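Local coordinates for protein cysteine protease S273R (African swine fever virus pig/Kenya/KEN-50/1950, PDB 6LJ9) that probably cleaves the viral polyprotein precursors pp220 and pp62 into core-shell proteins as a SUMO-1-like cysteine protease, and counteracts host pyroptosis and innate immune signalling, at residues B[95-100]-B[235-240]; B[102-107]-B[239-244]; B[150-155]-B[171-176]; B[181-186]-B[199-204]. All coordinates share one frame; numbering follows the deposited sequence.

Contact 1: residues B[95-100]-B[235-240]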
# COMPACT_ATOMS: atom_id res chain seq x y z
N GLU B 95 -3.76 11.42 16.99
CA GLU B 95 -2.33 11.14 16.88
C GLU B 95 -2.05 9.70 16.50
O GLU B 95 -0.96 9.41 15.99
CB GLU B 95 -1.65 11.49 18.20
CG GLU B 95 -1.76 12.96 18.57
CD GLU B 95 -1.41 13.23 20.02
OE1 GLU B 95 -0.87 12.32 20.68
OE2 GLU B 95 -1.66 14.36 20.50
N THR B 96 -3.00 8.79 16.72
CA THR B 96 -2.82 7.41 16.28
C THR B 96 -3.07 7.28 14.78
O THR B 96 -2.28 6.64 14.06
CB THR B 96 -3.75 6.48 17.06
OG1 THR B 96 -3.35 6.45 18.44
CG2 THR B 96 -3.69 5.06 16.50
N LEU B 97 -4.16 7.87 14.28
CA LEU B 97 -4.46 7.80 12.86
C LEU B 97 -3.45 8.57 12.02
O LEU B 97 -3.18 8.20 10.87
CB LEU B 97 -5.87 8.32 12.59
CG LEU B 97 -7.01 7.54 13.25
CD1 LEU B 97 -8.36 8.11 12.84
CD2 LEU B 97 -6.92 6.06 12.91
N GLN B 98 -2.87 9.63 12.58
CA GLN B 98 -1.79 10.34 11.89
C GLN B 98 -0.56 9.46 11.72
O GLN B 98 0.17 9.60 10.73
CB GLN B 98 -1.44 11.63 12.63
CG GLN B 98 -2.45 12.75 12.46
CD GLN B 98 -2.13 13.95 13.33
OE1 GLN B 98 -1.68 13.81 14.47
NE2 GLN B 98 -2.36 15.14 12.79
N ARG B 99 -0.30 8.56 12.67
CA ARG B 99 0.85 7.67 12.55
C ARG B 99 0.59 6.54 11.57
O ARG B 99 1.50 6.11 10.85
CB ARG B 99 1.23 7.10 13.92
CG ARG B 99 2.01 8.07 14.80
CD ARG B 99 2.15 7.55 16.22
NE ARG B 99 3.10 8.34 17.00
CZ ARG B 99 2.82 9.51 17.56
NH1 ARG B 99 1.60 10.03 17.45
NH2 ARG B 99 3.75 10.16 18.25
N TRP B 100 -0.65 6.04 11.52
CA TRP B 100 -0.98 4.99 10.56
C TRP B 100 -0.91 5.49 9.13
O TRP B 100 -0.63 4.71 8.21
CB TRP B 100 -2.37 4.42 10.86
CG TRP B 100 -2.44 3.64 12.14
CD1 TRP B 100 -1.40 3.31 12.96
CD2 TRP B 100 -3.61 3.10 12.75
NE1 TRP B 100 -1.85 2.59 14.04
CE2 TRP B 100 -3.21 2.45 13.93
CE3 TRP B 100 -4.97 3.09 12.41
CZ2 TRP B 100 -4.11 1.80 14.78
CZ3 TRP B 100 -5.86 2.45 13.25
CH2 TRP B 100 -5.43 1.82 14.42
N TYR B 235 -12.13 -0.36 20.28
CA TYR B 235 -12.95 -1.05 19.28
C TYR B 235 -12.96 -0.29 17.96
O TYR B 235 -12.79 -0.88 16.89
CB TYR B 235 -14.38 -1.24 19.80
CG TYR B 235 -14.65 -2.58 20.44
CD1 TYR B 235 -14.78 -3.73 19.67
CD2 TYR B 235 -14.81 -2.69 21.82
CE1 TYR B 235 -15.04 -4.95 20.25
CE2 TYR B 235 -15.07 -3.91 22.41
CZ TYR B 235 -15.19 -5.04 21.62
OH TYR B 235 -15.45 -6.25 22.21
N SER B 236 -13.16 1.03 18.03
CA SER B 236 -13.25 1.82 16.81
C SER B 236 -11.92 1.88 16.07
O SER B 236 -11.88 1.81 14.84
CB SER B 236 -13.73 3.24 17.14
OG SER B 236 -14.96 3.20 17.85
N LEU B 237 -10.81 2.00 16.81
CA LEU B 237 -9.50 2.03 16.18
C LEU B 237 -9.13 0.67 15.60
O LEU B 237 -8.50 0.60 14.54
CB LEU B 237 -8.44 2.49 17.18
CG LEU B 237 -8.39 3.99 17.49
CD1 LEU B 237 -7.38 4.26 18.59
CD2 LEU B 237 -8.05 4.78 16.24
N PHE B 238 -9.52 -0.41 16.27
CA PHE B 238 -9.19 -1.75 15.78
C PHE B 238 -9.92 -2.05 14.48
O PHE B 238 -9.38 -2.74 13.61
CB PHE B 238 -9.52 -2.80 16.84
CG PHE B 238 -9.28 -4.21 16.39
CD1 PHE B 238 -8.02 -4.77 16.45
CD2 PHE B 238 -10.33 -4.99 15.91
CE1 PHE B 238 -7.79 -6.07 16.03
CE2 PHE B 238 -10.11 -6.29 15.49
CZ PHE B 238 -8.84 -6.83 15.55
N TYR B 239 -11.16 -1.57 14.35
CA TYR B 239 -11.90 -1.79 13.11
C TYR B 239 -11.18 -1.16 11.93
O TYR B 239 -11.02 -1.79 10.88
CB TYR B 239 -13.32 -1.22 13.24
CG TYR B 239 -14.19 -1.44 12.03
CD1 TYR B 239 -14.85 -2.65 11.84
CD2 TYR B 239 -14.35 -0.44 11.07
CE1 TYR B 239 -15.65 -2.85 10.73
CE2 TYR B 239 -15.15 -0.64 9.96
CZ TYR B 239 -15.80 -1.85 9.79
OH TYR B 239 -16.60 -2.06 8.69
N ILE B 240 -10.72 0.08 12.09
CA ILE B 240 -10.01 0.76 11.01
C ILE B 240 -8.72 0.02 10.68
O ILE B 240 -8.38 -0.19 9.51
CB ILE B 240 -9.73 2.23 11.39
CG1 ILE B 240 -11.05 3.00 11.51
CG2 ILE B 240 -8.81 2.88 10.36
CD1 ILE B 240 -10.88 4.46 11.88
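Helical segments 95-100 and 235-240 run nearly parallel, their short axes 12° apart and 11.8 Å from each other at closest approach; L97 and L237 have the nearest CA atoms, and the ends of their side chains turn in to meet. At that spacing the side chains do the bridging. L237 sits in the middle. Its CD2 methyl meets CD2 of L97 at 3.7 Å, the two leucines crossing obliquely, while its other methyl, CD1, lies 4.3 Å from CG2 of T96. W100 reaches across as a flat blade. Its chi1 of -69° puts CG beside the backbone N and anti to the carbonyl carbon; the six-membered end of the indole arrives rim first. CH2 comes to 3.3 Å from the carbonyl O of L237, which lies at the ring edge and in its plane, and neighbouring CZ3 is 4.2 Å from CG2 of I240. One face of the same ring is covered within its own helix by CG2 of T96, 3.6 Å above the plane and offset toward the rim. The hydroxyl of T96 turns back to the carbonyl of N92, leaving its methyl for the apolar contact. The contact is mainly apolar packing close to the centre of the chain, with the indole edge set against one backbone carbonyl. It joins helix 90-103 to helix 232-244, whose first residue is C232, the inferred catalytic nucleophile; beyond it, S236 and Y239 pack on strand 169-175, F238 on helix 259-269, and T96 on strand 78-79.

Contact 2: residues B[102-107]-B[239-244]; sequences IKYTKF and YIRARL
The Y104 ring is covered on both faces: CG of K103 lies over the rim of one, and CB of L244 stands over the centre of the opposite one, 4.2 Å from the ring centroid, a CH-pi contact. At the ring edge, in plane, comes the guanidinium carbon of R241, its flat group turned 75° against the ring, with CE2 of Y104 over one guanidinium face, offset toward the rim. F107 receives L244 as well, CD1 of the leucine standing over the centre of its ring at 4.1 Å from the centroid. L244 thus wedges between two aromatic residues at the ends of a type I beta turn, Y104 to F107, closed by the F107 N to Y104 O bond. This turn carries the chain from helix 90-103 into strand 107-109, at the edge of the central mixed sheet of the Ulp1-type protease fold, and packs it against the last turn of helix 232-244. The other L244 methyl, CD2, is 3.6 Å from CD1 of F107, and the far tip of that ring, CZ, lies 4.1 Å from CG2 of I240.

R241 extends from the helix with CG anti to its backbone N (chi1 -179°), and the bend at chi2 (55°) brings CD to 3.8 Å from Y104 OH. Its guanidinium is tied to E16 by a salt bridge, and Y104 OH hydrogen-bonds D245. E16 would probably offset part of the repulsion from K103, whose NZ lies 5.0 Å from R241 NH2. Where Y104 meets R241, OH of Y104 lies 2.9 Å from NE of R241.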
# COMPACT_ATOMS: atom_id res chain seq x y z
N ILE B 102 1.35 7.29 7.96
CA ILE B 102 2.74 7.17 7.53
C ILE B 102 2.98 5.80 6.90
O ILE B 102 3.55 5.69 5.81
CB ILE B 102 3.69 7.40 8.72
CG1 ILE B 102 3.31 8.66 9.49
CG2 ILE B 102 5.13 7.47 8.25
CD1 ILE B 102 4.09 8.86 10.77
N LYS B 103 2.53 4.74 7.57
CA LYS B 103 2.78 3.38 7.10
C LYS B 103 1.86 3.02 5.93
O LYS B 103 2.32 2.48 4.92
CB LYS B 103 2.60 2.40 8.26
CG LYS B 103 2.47 0.94 7.86
CD LYS B 103 2.34 0.06 9.09
CE LYS B 103 1.85 -1.33 8.74
NZ LYS B 103 2.75 -2.01 7.77
N TYR B 104 0.57 3.32 6.06
CA TYR B 104 -0.40 3.09 4.99
C TYR B 104 -0.49 4.38 4.17
O TYR B 104 -1.24 5.30 4.52
CB TYR B 104 -1.75 2.68 5.57
CG TYR B 104 -1.68 1.42 6.41
CD1 TYR B 104 -1.72 0.17 5.82
CD2 TYR B 104 -1.57 1.49 7.79
CE1 TYR B 104 -1.66 -0.98 6.58
CE2 TYR B 104 -1.51 0.34 8.56
CZ TYR B 104 -1.55 -0.89 7.95
OH TYR B 104 -1.49 -2.04 8.71
N THR B 105 0.27 4.44 3.08
CA THR B 105 0.43 5.66 2.31
C THR B 105 -0.75 5.97 1.40
O THR B 105 -0.77 7.04 0.77
CB THR B 105 1.71 5.59 1.47
OG1 THR B 105 1.63 4.49 0.56
CG2 THR B 105 2.92 5.41 2.37
N LYS B 106 -1.73 5.07 1.29
CA LYS B 106 -2.97 5.34 0.57
C LYS B 106 -4.16 5.49 1.51
O LYS B 106 -5.30 5.28 1.10
CB LYS B 106 -3.24 4.25 -0.47
CG LYS B 106 -2.22 4.19 -1.60
CD LYS B 106 -2.72 3.33 -2.75
CE LYS B 106 -1.71 3.28 -3.89
NZ LYS B 106 -0.46 2.58 -3.50
N PHE B 107 -3.90 5.85 2.77
CA PHE B 107 -4.93 5.97 3.79
C PHE B 107 -5.12 7.43 4.15
O PHE B 107 -4.14 8.14 4.44
CB PHE B 107 -4.55 5.15 5.03
CG PHE B 107 -5.41 5.44 6.23
CD1 PHE B 107 -6.75 5.09 6.24
CD2 PHE B 107 -4.87 6.05 7.35
CE1 PHE B 107 -7.53 5.35 7.35
CE2 PHE B 107 -5.65 6.31 8.46
CZ PHE B 107 -6.98 5.96 8.46
N TYR B 239 -11.16 -1.57 14.35
CA TYR B 239 -11.90 -1.79 13.11
C TYR B 239 -11.18 -1.16 11.93
O TYR B 239 -11.02 -1.79 10.88
CB TYR B 239 -13.32 -1.22 13.24
CG TYR B 239 -14.19 -1.44 12.03
CD1 TYR B 239 -14.85 -2.65 11.84
CD2 TYR B 239 -14.35 -0.44 11.07
CE1 TYR B 239 -15.65 -2.85 10.73
CE2 TYR B 239 -15.15 -0.64 9.96
CZ TYR B 239 -15.80 -1.85 9.79
OH TYR B 239 -16.60 -2.06 8.69
N ILE B 240 -10.72 0.08 12.09
CA ILE B 240 -10.01 0.76 11.01
C ILE B 240 -8.72 0.02 10.68
O ILE B 240 -8.38 -0.19 9.51
CB ILE B 240 -9.73 2.23 11.39
CG1 ILE B 240 -11.05 3.00 11.51
CG2 ILE B 240 -8.81 2.88 10.36
CD1 ILE B 240 -10.88 4.46 11.88
N ARG B 241 -7.98 -0.40 11.71
CA ARG B 241 -6.71 -1.09 11.48
C ARG B 241 -6.93 -2.45 10.82
O ARG B 241 -6.18 -2.84 9.92
CB ARG B 241 -5.95 -1.25 12.79
CG ARG B 241 -4.59 -1.93 12.63
CD ARG B 241 -3.74 -1.21 11.60
NE ARG B 241 -2.44 -1.87 11.41
CZ ARG B 241 -1.33 -1.50 12.03
NH1 ARG B 241 -1.34 -0.49 12.89
NH2 ARG B 241 -0.19 -2.15 11.79
N ALA B 242 -7.96 -3.18 11.25
CA ALA B 242 -8.25 -4.48 10.65
C ALA B 242 -8.66 -4.33 9.19
O ALA B 242 -8.24 -5.13 8.34
CB ALA B 242 -9.33 -5.21 11.44
N ARG B 243 -9.48 -3.33 8.88
CA ARG B 243 -9.86 -3.09 7.49
C ARG B 243 -8.66 -2.66 6.65
O ARG B 243 -8.56 -3.01 5.47
CB ARG B 243 -10.97 -2.04 7.41
CG ARG B 243 -12.25 -2.41 8.14
CD ARG B 243 -13.04 -3.48 7.41
NE ARG B 243 -13.57 -3.00 6.14
CZ ARG B 243 -13.08 -3.34 4.95
NH1 ARG B 243 -12.06 -4.17 4.87
NH2 ARG B 243 -13.63 -2.86 3.84
N LEU B 244 -7.74 -1.90 7.26
CA LEU B 244 -6.52 -1.51 6.56
C LEU B 244 -5.66 -2.73 6.23
O LEU B 244 -5.05 -2.80 5.16
CB LEU B 244 -5.73 -0.50 7.39
CG LEU B 244 -6.23 0.94 7.39
CD1 LEU B 244 -5.42 1.79 8.35
CD2 LEU B 244 -6.17 1.53 5.98

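Contact 3: residues B[150-155]-B[171-176]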
# COMPACT_ATOMS: atom_id res chain seq x y z
N CYS B 150 -5.61 8.62 -2.13
CA CYS B 150 -5.97 7.67 -1.09
C CYS B 150 -7.19 6.87 -1.53
O CYS B 150 -8.18 7.46 -1.99
CB CYS B 150 -6.26 8.38 0.23
SG CYS B 150 -4.88 9.36 0.87
N ASN B 151 -7.12 5.55 -1.40
CA ASN B 151 -8.25 4.67 -1.67
C ASN B 151 -8.85 4.09 -0.39
O ASN B 151 -9.68 3.17 -0.47
CB ASN B 151 -7.83 3.54 -2.62
CG ASN B 151 -6.60 2.78 -2.14
OD1 ASN B 151 -6.20 2.89 -0.98
ND2 ASN B 151 -6.01 2.00 -3.04
N THR B 152 -8.46 4.61 0.77
CA THR B 152 -9.09 4.26 2.03
C THR B 152 -9.27 5.52 2.87
O THR B 152 -8.43 6.43 2.84
CB THR B 152 -8.29 3.22 2.83
OG1 THR B 152 -6.91 3.61 2.87
CG2 THR B 152 -8.41 1.84 2.21
N PHE B 153 -10.37 5.57 3.61
CA PHE B 153 -10.72 6.70 4.45
C PHE B 153 -11.13 6.19 5.82
O PHE B 153 -11.89 5.22 5.93
CB PHE B 153 -11.86 7.52 3.82
CG PHE B 153 -12.30 8.70 4.65
CD1 PHE B 153 -13.33 8.57 5.57
CD2 PHE B 153 -11.69 9.93 4.51
CE1 PHE B 153 -13.75 9.64 6.33
CE2 PHE B 153 -12.10 11.01 5.27
CZ PHE B 153 -13.13 10.87 6.18
N GLY B 154 -10.62 6.84 6.87
CA GLY B 154 -10.90 6.39 8.22
C GLY B 154 -11.17 7.53 9.19
O GLY B 154 -10.50 8.56 9.14
N CYS B 155 -12.14 7.34 10.07
CA CYS B 155 -12.48 8.36 11.05
C CYS B 155 -13.17 7.71 12.24
O CYS B 155 -13.91 6.74 12.09
CB CYS B 155 -13.38 9.44 10.43
SG CYS B 155 -13.23 11.06 11.21
N ALA B 171 -16.58 3.97 14.57
CA ALA B 171 -15.66 4.09 13.46
C ALA B 171 -16.42 4.23 12.14
O ALA B 171 -17.51 3.69 11.97
CB ALA B 171 -14.72 2.89 13.39
N ILE B 172 -15.82 4.97 11.21
CA ILE B 172 -16.30 5.09 9.84
C ILE B 172 -15.14 4.79 8.90
O ILE B 172 -14.08 5.42 9.01
CB ILE B 172 -16.89 6.49 9.55
CG1 ILE B 172 -18.27 6.63 10.19
CG2 ILE B 172 -16.96 6.74 8.05
CD1 ILE B 172 -19.07 7.83 9.69
N PHE B 173 -15.34 3.84 8.00
CA PHE B 173 -14.30 3.41 7.07
C PHE B 173 -14.86 3.37 5.66
O PHE B 173 -15.93 2.79 5.43
CB PHE B 173 -13.74 2.04 7.47
CG PHE B 173 -12.49 1.66 6.72
CD1 PHE B 173 -11.26 2.15 7.12
CD2 PHE B 173 -12.55 0.82 5.62
CE1 PHE B 173 -10.11 1.81 6.44
CE2 PHE B 173 -11.40 0.48 4.94
CZ PHE B 173 -10.18 0.97 5.35
N VAL B 174 -14.15 3.98 4.72
CA VAL B 174 -14.52 3.99 3.31
C VAL B 174 -13.45 3.21 2.57
O VAL B 174 -12.29 3.63 2.50
CB VAL B 174 -14.65 5.41 2.76
CG1 VAL B 174 -14.97 5.37 1.27
CG2 VAL B 174 -15.72 6.18 3.52
N ASP B 175 -13.83 2.06 2.01
CA ASP B 175 -12.90 1.19 1.30
C ASP B 175 -13.11 1.39 -0.20
O ASP B 175 -14.15 1.01 -0.75
CB ASP B 175 -13.12 -0.27 1.70
CG ASP B 175 -12.04 -1.19 1.17
OD1 ASP B 175 -11.12 -0.71 0.48
OD2 ASP B 175 -12.12 -2.41 1.44
N MSE B 176 -12.12 2.00 -0.85
CA MSE B 176 -12.17 2.25 -2.29
C MSE B 176 -11.09 1.46 -3.02
O MSE B 176 -10.59 1.89 -4.06
CB MSE B 176 -12.03 3.74 -2.57
CG MSE B 176 -13.14 4.60 -1.97
SE MSE B 176 -12.72 6.50 -1.99
CE MSE B 176 -11.35 6.53 -0.61
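Five backbone hydrogen bonds join segments 150-155 and 171-176, which run antiparallel at 175° as the two arms of a beta hairpin. F153 and V174 form a hydrogen-bonded pair, F153 N giving to V174 O at 2.9 Å, in the carbonyl plane and on a lone pair, and V174 N giving back to F153 O at 2.8 Å. C155 and I172 repeat the pattern, the bond from I172 N to C155 O (2.7 Å) lying nearly along the C=O axis. Past the strand ends, M176 N still reaches N151 O at 2.7 Å. In the non-hydrogen-bonded pairs the CA-H groups of T152 and G154 approach V174 O and I172 O; their backbones bond to K106, F108 and C110, on and flanking strand 107-109.

On one face CB of F153 packs on CB of V174 (3.7 Å). On the other, T152 CG2 lies 3.7 Å from CZ of F173, while T152 OG1 hydrogen-bonds K106 O. D175 is buried too, its carboxylate held by salt bridges to R177 and R243. The main chain's polar demand is met largely within the sheet, and the C155-C110 disulfide adds a covalent tie to the chain just beyond strand 107-109.

Contact 4: residues B[181-186]-B[199-204]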
# COMPACT_ATOMS: atom_id res chain seq x y z
N TRP B 181 -16.92 -0.62 -3.84
CA TRP B 181 -16.56 0.29 -2.77
C TRP B 181 -17.65 0.30 -1.71
O TRP B 181 -18.84 0.18 -2.01
CB TRP B 181 -16.33 1.70 -3.31
CG TRP B 181 -15.20 1.79 -4.30
CD1 TRP B 181 -14.42 0.77 -4.74
CD2 TRP B 181 -14.74 2.97 -4.97
NE1 TRP B 181 -13.50 1.24 -5.65
CE2 TRP B 181 -13.67 2.59 -5.80
CE3 TRP B 181 -15.12 4.32 -4.94
CZ2 TRP B 181 -12.98 3.49 -6.60
CZ3 TRP B 181 -14.43 5.22 -5.74
CH2 TRP B 181 -13.37 4.80 -6.56
N SER B 182 -17.23 0.44 -0.45
CA SER B 182 -18.15 0.37 0.67
C SER B 182 -17.90 1.52 1.63
O SER B 182 -16.76 1.87 1.92
CB SER B 182 -18.02 -0.97 1.41
OG SER B 182 -16.69 -1.17 1.86
N ILE B 183 -18.99 2.10 2.12
CA ILE B 183 -18.97 3.09 3.19
C ILE B 183 -19.48 2.39 4.44
O ILE B 183 -20.64 1.95 4.48
CB ILE B 183 -19.82 4.32 2.84
CG1 ILE B 183 -19.34 4.93 1.51
CG2 ILE B 183 -19.75 5.35 3.95
CD1 ILE B 183 -20.35 5.85 0.87
N GLU B 184 -18.63 2.28 5.45
CA GLU B 184 -18.88 1.41 6.59
C GLU B 184 -19.01 2.21 7.87
O GLU B 184 -18.23 3.14 8.12
CB GLU B 184 -17.76 0.37 6.72
CG GLU B 184 -17.45 -0.36 5.42
CD GLU B 184 -16.14 -1.12 5.47
OE1 GLU B 184 -15.60 -1.30 6.58
OE2 GLU B 184 -15.65 -1.53 4.40
N TYR B 185 -19.99 1.84 8.69
CA TYR B 185 -20.20 2.40 10.02
C TYR B 185 -20.17 1.26 11.02
O TYR B 185 -21.03 0.37 10.96
CB TYR B 185 -21.52 3.17 10.10
CG TYR B 185 -21.91 3.62 11.49
CD1 TYR B 185 -22.65 2.79 12.33
CD2 TYR B 185 -21.53 4.87 11.97
CE1 TYR B 185 -23.01 3.20 13.60
CE2 TYR B 185 -21.89 5.28 13.25
CZ TYR B 185 -22.62 4.44 14.05
OH TYR B 185 -22.98 4.83 15.32
N PHE B 186 -19.20 1.28 11.92
CA PHE B 186 -19.03 0.22 12.91
C PHE B 186 -19.34 0.78 14.30
O PHE B 186 -18.72 1.74 14.74
CB PHE B 186 -17.62 -0.35 12.87
CG PHE B 186 -17.34 -1.33 13.98
CD1 PHE B 186 -17.96 -2.57 13.99
CD2 PHE B 186 -16.46 -1.02 15.00
CE1 PHE B 186 -17.70 -3.48 15.01
CE2 PHE B 186 -16.20 -1.92 16.01
CZ PHE B 186 -16.82 -3.15 16.02
N ARG B 199 -27.06 10.57 6.55
CA ARG B 199 -26.99 11.58 5.49
C ARG B 199 -25.57 11.71 4.96
O ARG B 199 -25.36 11.85 3.74
CB ARG B 199 -27.49 12.93 6.00
CG ARG B 199 -28.84 12.90 6.68
CD ARG B 199 -29.12 14.23 7.35
NE ARG B 199 -29.99 14.08 8.51
CZ ARG B 199 -30.09 14.98 9.49
NH1 ARG B 199 -29.37 16.09 9.43
NH2 ARG B 199 -30.90 14.76 10.51
N TRP B 200 -24.58 11.67 5.85
CA TRP B 200 -23.19 11.77 5.42
C TRP B 200 -22.78 10.58 4.57
O TRP B 200 -22.12 10.74 3.53
CB TRP B 200 -22.27 11.90 6.64
CG TRP B 200 -20.83 12.10 6.28
CD1 TRP B 200 -20.19 13.30 6.11
CD2 TRP B 200 -19.85 11.09 6.04
NE1 TRP B 200 -18.87 13.09 5.79
CE2 TRP B 200 -18.64 11.74 5.74
CE3 TRP B 200 -19.88 9.69 6.06
CZ2 TRP B 200 -17.46 11.04 5.45
CZ3 TRP B 200 -18.71 9.00 5.78
CH2 TRP B 200 -17.52 9.67 5.48
N MSE B 201 -23.16 9.37 4.98
CA MSE B 201 -22.86 8.16 4.21
C MSE B 201 -23.54 8.20 2.84
O MSE B 201 -22.96 7.77 1.84
CB MSE B 201 -23.29 6.91 4.98
CG MSE B 201 -22.60 6.73 6.32
SE MSE B 201 -23.27 5.21 7.33
CE MSE B 201 -22.67 3.78 6.15
N GLU B 202 -24.77 8.71 2.81
CA GLU B 202 -25.48 8.84 1.55
C GLU B 202 -24.82 9.87 0.64
O GLU B 202 -24.72 9.67 -0.57
CB GLU B 202 -26.94 9.20 1.80
CG GLU B 202 -27.78 8.07 2.38
CD GLU B 202 -27.81 6.85 1.48
OE1 GLU B 202 -27.44 5.75 1.95
OE2 GLU B 202 -28.20 6.99 0.31
N ARG B 203 -24.37 10.99 1.21
CA ARG B 203 -23.73 12.03 0.41
C ARG B 203 -22.42 11.53 -0.19
O ARG B 203 -22.11 11.83 -1.35
CB ARG B 203 -23.49 13.28 1.26
CG ARG B 203 -23.10 14.52 0.47
CD ARG B 203 -21.58 14.69 0.36
NE ARG B 203 -20.96 14.89 1.67
CZ ARG B 203 -20.75 16.08 2.22
NH1 ARG B 203 -21.11 17.19 1.58
NH2 ARG B 203 -20.17 16.18 3.41
N VAL B 204 -21.65 10.76 0.58
CA VAL B 204 -20.40 10.20 0.06
C VAL B 204 -20.68 9.18 -1.04
O VAL B 204 -19.91 9.07 -2.00
CB VAL B 204 -19.57 9.59 1.21
CG1 VAL B 204 -18.32 8.92 0.68
CG2 VAL B 204 -19.21 10.66 2.23
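I183 places CG2 anti to its backbone N and CG1 beside that N (chi1 -56°), while M201, a selenomethionine, has CG anti to its carbonyl carbon and its chain bent at chi3 (66°), which swings CE back over the strand. The two side chains slide past each other in opposite directions. CG2 of I183 lies 4.0 Å from CG of M201, and CE of M201 comes to 3.2 Å from the carbonyl O of I183. At the other end of the isoleucine, CD1 meets CG1 of V204 at 3.7 Å, and CG2 also approaches CZ3 of W200 at 4.2 Å. Selenium of M201 rests 3.9 Å from CB of Y185, whose ring leads away from the helix and whose OH makes a weak hydrogen bond to N187, an inferred active-site residue.

The strand and helix run nearly antiparallel, at 170°, as the first two elements of the beta-alpha-beta unit formed by strand 181-186, helix 195-208 and strand 215-220. E184 points away, to the opposite face of the sheet, where Y239 and R243 take up its carboxylate. The chemistry is divided: the helix-facing side chains are largely apolar and pack by shape, touching backbone carbonyls at two points, and the buried charge lies on the other face.

In the fold
The four contacts cross the protease core from helix 90-103 to helix 195-208. Contacts 1 and 2, with centres 8 Å apart, follow the same two helices, 90-103 and 232-244, and share Y239 and I240. Contact 3 lies 8 Å from contact 2, inside the mixed sheet, and contact 4 another 9 Å on. Along the chain contact 3 closes before contact 4 opens, both nested within the loops closed by contacts 1 and 2. Helices 232-244 and 195-208 pack on opposite faces of one sheet, and salt bridges of R243 to D175 and E184 link contacts 2, 3 and 4. Helix 232-244 begins at C232 and strand 181-186 leads directly to N187, so this packing probably positions inferred active-site residues.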